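Local coordinates for putative signal transduction protein with CBS domains (Kribbella flavida, PDB 4NOC) that is of unknown function but, with its pair of CBS domains, probably takes part in signal transduction, perhaps by sensing a small ligand, at residues A[59-62]-A[63-66]; A[48-51]-A[52-56]. One frame throughout, in Å; residues are numbered along the deposited sequence.

In the fold
Following the chain from the N terminus, interaction 2 comes first: it joins the end of strand 46-51, an outer strand of the first three-stranded sheet in this chain, to the opening turn of helix 52-59. That helix then runs out to the periphery, where interaction 1 begins as it ends and the chain turns into the short helix 62-65. The two contacts lie in series, neither nested nor crossed, with centres 16 Å apart; each closes a tight local turn with a proline at the N-cap position. The centre of interaction 2 lies about 6 Å from the centre of the chain, that of interaction 1 about 22 Å, and both touch the second subunit.

Interaction 1 of 2, residues A[59-62]-A[63-66]; sequences LVPS and YVQD
One face of the Y63 ring is covered by P61: CB stands 3.3 Å above the ring plane, offset toward the rim, and makes a CH-pi contact 3.8 Å from the ring centroid. Y63 CG sits between its own backbone N and carbonyl carbon (chi1 54°), which folds the ring back over the proline two residues earlier. A rigid, apolar pyrrolidine suits that place beneath the ring. P61 O accepts two N-H groups of the first turn of helix 62-65, the short helix that follows helix 52-59 at the end of the first CBS-domain region: Q65 N approaches in the carbonyl plane at 3.1 Å, V64 N from above that plane at 3.2 Å. On the buried side, V60 CG1 packs against V64 CB at 3.9 Å, the two branched side chains crossing at about a right angle, while A115 and A116 of the second subunit adjoin V60 and V64. Q65 reaches back with an extended chain, and its NE2 donates to V60 O at 3.2 Å, a bent bond with an N-H...O angle of 140°. With an alanine at Q65, V60 O would probably lose this side-chain donor and the turn be less firmly tied to the chain before it.

Interaction 2 of 2, residues A[48-51]-A[52-56]; sequences SVLP and ASQVV
P51 O is gripped by two backbone donors of the turn that follows it: Q54 N at 3.0 Å and, more weakly, V55 N at 3.4 Å. The bond from Q54 N comes from above the carbonyl plane, 60° out of it. P51 is the N-cap residue at this strand-to-helix junction of the CBS domain, where strand 46-51 passes directly into helix 52-59, the axes of the two short segments inclined at 62°. Proline suits the spot because it needs no N-H of its own there, and its ring gives the helix an apolar surface: P51 CG meets Q54 CB at 3.7 Å, the two side chains lying side by side and pointing the same way. Beyond CB the Q54 chain bends at chi2 and carries its amide away from the strand, where NE2 donates to L94 O; a bound sulfate, probably from the crystallisation liquor, lies about 4 Å from this side chain. L50, on the strand, is buried, and a leucine suits its place because its methyls pack against the helix. With L50 CG anti to the backbone N (chi1 172°), its branched end meets V55 at about a right angle. V55 also packs on V26 and L29 of helix 22-31 and on L144 of the second subunit. L50 CD1 lies 3.8 Å from V55 CG2 and 4.0 Å from Q54 CG, so one methyl touches two successive helix residues.

Interaction 1 of 2, residues A[59-62]-A[63-66]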
loop_
_atom_site.group_PDB
_atom_site.type_symbol
_atom_site.label_atom_id
_atom_site.label_comp_id
_atom_site.label_asym_id
_atom_site.label_seq_id
_atom_site.Cartn_x
_atom_site.Cartn_y
_atom_site.Cartn_z
ATOM N N LEU A 59 13.222 -12.003 1.743
ATOM C CA LEU A 59 14.596 -12.029 1.251
ATOM C C LEU A 59 15.619 -11.724 2.341
ATOM O O LEU A 59 16.755 -12.182 2.268
ATOM C CB LEU A 59 14.775 -11.072 0.066
ATOM C CG LEU A 59 13.991 -11.427 -1.201
ATOM C CD1 LEU A 59 13.973 -10.272 -2.189
ATOM C CD2 LEU A 59 14.578 -12.671 -1.850
ATOM N N VAL A 60 15.224 -10.958 3.350
ATOM C CA VAL A 60 16.154 -10.591 4.403
ATOM C C VAL A 60 16.064 -11.557 5.579
ATOM O O VAL A 60 15.031 -11.631 6.254
ATOM C CB VAL A 60 15.926 -9.163 4.897
ATOM C CG1 VAL A 60 17.018 -8.785 5.871
ATOM C CG2 VAL A 60 15.926 -8.209 3.728
ATOM N N PRO A 61 17.158 -12.282 5.843
ATOM C CA PRO A 61 17.139 -13.286 6.910
ATOM C C PRO A 61 16.795 -12.637 8.242
ATOM O O PRO A 61 16.982 -11.433 8.410
ATOM C CB PRO A 61 18.576 -13.822 6.931
ATOM C CG PRO A 61 19.187 -13.420 5.636
ATOM C CD PRO A 61 18.485 -12.144 5.220
ATOM N N SER A 62 16.294 -13.432 9.178
ATOM C CA SER A 62 15.840 -12.908 10.459
ATOM C C SER A 62 16.973 -12.395 11.348
ATOM O O SER A 62 16.768 -11.461 12.124
ATOM C CB SER A 62 15.046 -13.977 11.200
ATOM O OG SER A 62 15.794 -15.178 11.282
ATOM N N TYR A 63 18.154 -13.006 11.242
ATOM C CA TYR A 63 19.313 -12.574 12.037
ATOM C C TYR A 63 19.817 -11.204 11.589
ATOM O O TYR A 63 20.585 -10.545 12.297
ATOM C CB TYR A 63 20.453 -13.614 12.015
ATOM C CG TYR A 63 20.926 -14.026 10.640
ATOM C CD1 TYR A 63 21.890 -13.292 9.968
ATOM C CD2 TYR A 63 20.415 -15.158 10.021
ATOM C CE1 TYR A 63 22.319 -13.660 8.708
ATOM C CE2 TYR A 63 20.842 -15.541 8.767
ATOM C CZ TYR A 63 21.792 -14.786 8.111
ATOM O OH TYR A 63 22.217 -15.155 6.852
ATOM N N VAL A 64 19.382 -10.785 10.407
ATOM C CA VAL A 64 19.608 -9.417 9.969
ATOM C C VAL A 64 18.416 -8.554 10.395
ATOM O O VAL A 64 18.562 -7.352 10.640
ATOM C CB VAL A 64 19.846 -9.349 8.458
ATOM C CG1 VAL A 64 20.327 -7.971 8.061
ATOM C CG2 VAL A 64 20.872 -10.382 8.060
ATOM N N GLN A 65 17.244 -9.179 10.504
ATOM C CA GLN A 65 16.079 -8.498 11.060
ATOM C C GLN A 65 16.325 -8.234 12.540
ATOM O O GLN A 65 16.437 -7.082 12.954
ATOM C CB GLN A 65 14.797 -9.317 10.863
ATOM C CG GLN A 65 14.239 -9.275 9.444
ATOM C CD GLN A 65 12.909 -9.999 9.310
ATOM O OE1 GLN A 65 12.142 -10.102 10.268
ATOM N NE2 GLN A 65 12.632 -10.505 8.114
ATOM N N ASP A 66 16.426 -9.304 13.326
ATOM C CA ASP A 66 16.735 -9.188 14.753
ATOM C C ASP A 66 18.221 -8.927 14.986
ATOM O O ASP A 66 18.815 -8.042 14.368
ATOM C CB ASP A 66 16.304 -10.453 15.503
ATOM C CG ASP A 66 14.807 -10.701 15.422
ATOM O OD1 ASP A 66 14.085 -10.274 16.350
ATOM O OD2 ASP A 66 14.351 -11.319 14.432
#

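Interaction 2 of 2, residues A[48-51]-A[52-56]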
loop_
_atom_site.group_PDB
_atom_site.type_symbol
_atom_site.label_atom_id
_atom_site.label_comp_id
_atom_site.label_asym_id
_atom_site.label_seq_id
_atom_site.Cartn_x
_atom_site.Cartn_y
_atom_site.Cartn_z
ATOM N N SER A 48 -5.146 -13.946 -2.287
ATOM C CA SER A 48 -4.410 -13.061 -1.413
ATOM C C SER A 48 -3.749 -11.948 -2.221
ATOM O O SER A 48 -3.802 -11.935 -3.454
ATOM C CB SER A 48 -3.339 -13.869 -0.681
ATOM O OG SER A 48 -3.033 -13.279 0.564
ATOM N N VAL A 49 -3.127 -11.013 -1.517
ATOM C CA VAL A 49 -2.299 -9.996 -2.152
ATOM C C VAL A 49 -0.873 -10.303 -1.734
ATOM O O VAL A 49 -0.656 -10.710 -0.588
ATOM C CB VAL A 49 -2.660 -8.586 -1.654
ATOM C CG1 VAL A 49 -1.755 -7.525 -2.299
ATOM C CG2 VAL A 49 -4.105 -8.283 -1.955
ATOM N N LEU A 50 0.085 -10.130 -2.649
ATOM C CA LEU A 50 1.503 -10.242 -2.318
ATOM C C LEU A 50 2.140 -8.855 -2.385
ATOM O O LEU A 50 2.496 -8.372 -3.466
ATOM C CB LEU A 50 2.234 -11.203 -3.267
ATOM C CG LEU A 50 3.764 -11.244 -3.118
ATOM C CD1 LEU A 50 4.160 -11.648 -1.701
ATOM C CD2 LEU A 50 4.439 -12.159 -4.143
ATOM N N PRO A 51 2.272 -8.195 -1.228
ATOM C CA PRO A 51 2.916 -6.871 -1.212
ATOM C C PRO A 51 4.429 -6.975 -1.435
ATOM O O PRO A 51 5.033 -7.946 -0.977
ATOM C CB PRO A 51 2.611 -6.334 0.196
ATOM C CG PRO A 51 2.278 -7.551 1.024
ATOM C CD PRO A 51 1.766 -8.620 0.091
ATOM N N ALA A 52 5.021 -6.013 -2.144
ATOM C CA ALA A 52 6.474 -5.981 -2.318
ATOM C C ALA A 52 7.195 -6.068 -0.974
ATOM O O ALA A 52 8.219 -6.736 -0.863
ATOM C CB ALA A 52 6.905 -4.726 -3.058
ATOM N N SER A 53 6.648 -5.402 0.037
ATOM C CA SER A 53 7.258 -5.378 1.359
ATOM C C SER A 53 7.406 -6.781 1.944
ATOM O O SER A 53 8.384 -7.059 2.641
ATOM C CB SER A 53 6.480 -4.457 2.310
ATOM O OG SER A 53 5.219 -5.004 2.635
ATOM N N GLN A 54 6.467 -7.674 1.626
ATOM C CA GLN A 54 6.515 -9.063 2.105
ATOM C C GLN A 54 7.606 -9.849 1.385
ATOM O O GLN A 54 8.222 -10.774 1.948
ATOM C CB GLN A 54 5.148 -9.744 1.940
ATOM C CG GLN A 54 5.118 -11.275 2.167
ATOM C CD GLN A 54 5.517 -11.709 3.580
ATOM O OE1 GLN A 54 5.483 -10.928 4.528
ATOM N NE2 GLN A 54 5.897 -12.973 3.713
ATOM N N VAL A 55 7.862 -9.456 0.143
ATOM C CA VAL A 55 8.945 -10.057 -0.623
ATOM C C VAL A 55 10.283 -9.636 -0.009
ATOM O O VAL A 55 11.211 -10.444 0.136
ATOM C CB VAL A 55 8.836 -9.687 -2.128
ATOM C CG1 VAL A 55 10.019 -10.245 -2.921
ATOM C CG2 VAL A 55 7.523 -10.226 -2.689
ATOM N N VAL A 56 10.361 -8.368 0.384
ATOM C CA VAL A 56 11.532 -7.869 1.083
ATOM C C VAL A 56 11.731 -8.627 2.394
ATOM O O VAL A 56 12.841 -9.016 2.707
ATOM C CB VAL A 56 11.441 -6.358 1.345
ATOM C CG1 VAL A 56 12.558 -5.913 2.253
ATOM C CG2 VAL A 56 11.499 -5.593 0.031
#